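Long-range contact in galactose-1-phosphate uridylyltransferase (Pyrobaculum aerophilum str. IM2, PDB 6K9Z), which probably transfers uridylyl groups between UDP-glucose and hexose 1-phosphates, as a zinc-binding member of the galactose-1-phosphate uridylyltransferase family: residues G75-V80 and Q142-P147. The protein carries 1 engineered substitution. Sequence-based numbering, arbitrary orientation.
With UDP (uridine-5'-diphosphate), chain G.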
loop_
_atom_site.group_PDB
_atom_site.type_symbol
_atom_site.label_atom_id
_atom_site.label_comp_id
_atom_site.label_asym_id
_atom_site.label_seq_id
_atom_site.Cartn_x
_atom_site.Cartn_y
_atom_site.Cartn_z
ATOM N N GLY A 75 -2.584 -22.713 6.139
ATOM C CA GLY A 75 -2.006 -22.571 4.797
ATOM C C GLY A 75 -0.553 -22.961 4.742
ATOM O O GLY A 75 -0.116 -23.802 5.555
ATOM N N SER A 76 0.131 -22.487 3.708
ATOM C CA SER A 76 1.561 -22.771 3.460
ATOM C C SER A 76 2.193 -21.469 3.022
ATOM O O SER A 76 1.563 -20.709 2.239
ATOM C CB SER A 76 1.812 -23.819 2.408
ATOM O OG SER A 76 1.063 -24.961 2.664
ATOM N N SER A 77 3.404 -21.248 3.484
ATOM C CA SER A 77 4.268 -20.134 3.023
ATOM C C SER A 77 5.537 -20.774 2.465
ATOM O O SER A 77 6.175 -21.547 3.201
ATOM C CB SER A 77 4.545 -19.196 4.109
ATOM O OG SER A 77 5.484 -18.250 3.657
ATOM N N LEU A 78 5.757 -20.586 1.160
ATOM C CA LEU A 78 6.798 -21.272 0.385
ATOM C C LEU A 78 7.740 -20.242 -0.244
ATOM O O LEU A 78 7.313 -19.141 -0.610
ATOM C CB LEU A 78 6.141 -22.142 -0.692
ATOM C CG LEU A 78 5.133 -23.193 -0.220
ATOM C CD1 LEU A 78 4.501 -23.865 -1.452
ATOM C CD2 LEU A 78 5.771 -24.212 0.666
ATOM N N VAL A 79 8.978 -20.640 -0.372
ATOM C CA VAL A 79 10.040 -19.906 -1.093
ATOM C C VAL A 79 10.298 -20.671 -2.371
ATOM O O VAL A 79 10.523 -21.896 -2.338
ATOM C CB VAL A 79 11.311 -19.735 -0.253
ATOM C CG1 VAL A 79 12.387 -19.050 -1.067
ATOM C CG2 VAL A 79 11.021 -18.969 1.015
ATOM N N VAL A 80 10.288 -19.944 -3.474
ATOM C CA VAL A 80 10.654 -20.490 -4.806
ATOM C C VAL A 80 12.109 -20.048 -5.037
ATOM O O VAL A 80 12.309 -18.841 -5.344
ATOM C CB VAL A 80 9.729 -19.940 -5.892
ATOM C CG1 VAL A 80 10.126 -20.440 -7.290
ATOM C CG2 VAL A 80 8.250 -20.228 -5.576
ATOM N N GLN A 142 8.048 -15.951 -3.821
ATOM C CA GLN A 142 7.305 -16.446 -2.658
ATOM C C GLN A 142 5.936 -16.922 -3.131
ATOM O O GLN A 142 5.369 -16.348 -4.056
ATOM C CB GLN A 142 7.206 -15.375 -1.558
ATOM C CG GLN A 142 8.551 -15.028 -0.890
ATOM C CD GLN A 142 8.355 -14.184 0.339
ATOM O OE1 GLN A 142 7.785 -14.607 1.371
ATOM N NE2 GLN A 142 8.841 -12.972 0.239
ATOM N N ILE A 143 5.430 -17.925 -2.430
ATOM C CA ILE A 143 4.013 -18.345 -2.534
ATOM C C ILE A 143 3.377 -18.334 -1.135
ATOM O O ILE A 143 3.954 -18.935 -0.216
ATOM C CB ILE A 143 3.922 -19.755 -3.136
ATOM C CG1 ILE A 143 4.486 -19.841 -4.561
ATOM C CG2 ILE A 143 2.460 -20.201 -3.100
ATOM C CD1 ILE A 143 4.941 -21.227 -4.966
ATOM N N TYR A 144 2.202 -17.725 -1.000
ATOM C CA TYR A 144 1.337 -17.931 0.174
ATOM C C TYR A 144 0.135 -18.705 -0.332
ATOM O O TYR A 144 -0.543 -18.232 -1.272
ATOM C CB TYR A 144 0.865 -16.632 0.803
ATOM C CG TYR A 144 1.882 -15.705 1.424
ATOM C CD1 TYR A 144 3.157 -16.110 1.819
ATOM C CD2 TYR A 144 1.527 -14.370 1.642
ATOM C CE1 TYR A 144 4.041 -15.226 2.411
ATOM C CE2 TYR A 144 2.405 -13.486 2.248
ATOM C CZ TYR A 144 3.663 -13.913 2.634
ATOM O OH TYR A 144 4.559 -13.070 3.202
ATOM N N ILE A 145 -0.117 -19.853 0.257
ATOM C CA ILE A 145 -1.377 -20.610 0.062
ATOM C C ILE A 145 -2.233 -20.254 1.277
ATOM O O ILE A 145 -1.823 -20.552 2.396
ATOM C CB ILE A 145 -1.082 -22.124 -0.051
ATOM C CG1 ILE A 145 -0.168 -22.401 -1.252
ATOM C CG2 ILE A 145 -2.369 -22.880 -0.194
ATOM C CD1 ILE A 145 0.307 -23.802 -1.418
ATOM N N LEU A 146 -3.325 -19.559 1.034
ATOM C CA LEU A 146 -4.083 -18.876 2.089
ATOM C C LEU A 146 -5.493 -19.426 2.240
ATOM O O LEU A 146 -6.123 -19.844 1.259
ATOM C CB LEU A 146 -4.172 -17.398 1.728
ATOM C CG LEU A 146 -2.842 -16.653 1.593
ATOM C CD1 LEU A 146 -3.070 -15.393 0.780
ATOM C CD2 LEU A 146 -2.276 -16.382 2.960
ATOM N N PRO A 147 -6.070 -19.254 3.440
ATOM C CA PRO A 147 -7.458 -19.613 3.689
ATOM C C PRO A 147 -8.465 -18.514 3.323
ATOM O O PRO A 147 -9.642 -18.752 3.563
ATOM C CB PRO A 147 -7.459 -19.849 5.212
ATOM C CG PRO A 147 -6.470 -18.820 5.710
ATOM C CD PRO A 147 -5.401 -18.740 4.650
HETATM N N1 UDP G . 13.612 -16.914 4.386
HETATM C C2 UDP G . 13.629 -18.290 4.653
HETATM N N3 UDP G . 14.668 -18.860 5.255
HETATM C C4 UDP G . 15.680 -18.114 5.643
HETATM C C5 UDP G . 15.703 -16.763 5.434
HETATM C C6 UDP G . 14.627 -16.188 4.802
HETATM O O2 UDP G . 12.750 -19.033 4.325
HETATM O O4 UDP G . 16.635 -18.636 6.189
HETATM C "C1'" UDP G . 12.492 -16.217 3.786
HETATM C "C2'" UDP G . 12.077 -15.289 4.927
HETATM O "O2'" UDP G . 11.542 -15.863 6.100
HETATM C "C3'" UDP G . 11.101 -14.363 4.269
HETATM C "C4'" UDP G . 11.715 -14.174 2.951
HETATM O "O4'" UDP G . 12.721 -15.188 2.832
HETATM O "O3'" UDP G . 9.803 -14.844 4.177
HETATM C "C5'" UDP G . 12.126 -12.728 3.156
HETATM O "O5'" UDP G . 10.977 -11.858 3.333
HETATM P PA UDP G . 9.936 -11.577 4.581
HETATM O O1A UDP G . 10.591 -11.644 5.944
HETATM O O2A UDP G . 9.503 -10.163 4.360
HETATM O O3A UDP G . 8.710 -12.635 4.379
HETATM P PB UDP G . 7.556 -13.174 5.273
HETATM O O1B UDP G . 8.304 -13.806 6.273
HETATM O O2B UDP G . 6.718 -14.066 4.457
HETATM O O3B UDP G . 6.867 -12.059 5.802
#
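The backbone N of I145 donates to S76 O over 2.7 Å, and the same carbonyl oxygen also receives a CA-H...O contact from Y144. This bond belongs to an antiparallel pairing of neighbouring strands in the half-barrel sheet, within the N-terminal HIT-type domain. S76 N returns a bond to I145 O, closing the pair. Two residues further along, L78 and I143 form a second hydrogen-bonded pair, with L78 N 2.8 Å from I143 O and I143 N bonded back to L78 O.

The side chains of S76, L78, I143 and I145 lie on one face of the sheet; helix 96-114 packs on this side, its I102 and V106 touching V80 and its A113 touching I145. L78 and I145 meet there through their CD1 methyls, 4.2 Å apart. With CG2 of V80 anti to its carbonyl carbon, that methyl presses on I143 CD1 at 3.5 Å.

S77, V79, Q142 and Y144 point to the other face, where UDP is bound. CG of Y144 lies anti to its carbonyl carbon (chi1 -65°), which starts the ring off alongside S77; at its far end OH donates to O2B, an oxygen of the terminal phosphate of UDP, at 2.7 Å. That oxygen lies in the ring plane, at the edge; S77 OG also sits at the edge, 3.6 Å from Y144 CE1, while F125 of strand 121-128 meets the ring edge-to-face. A leucine in place of Y144 would probably leave UDP O2B without this hydroxyl donor and F125 without its edge-to-face partner. N50, which S77 touches, also bonds UDP, and toward the other end of the nucleotide V79 CG2 approaches the uracil oxygen O2 to 3.7 Å.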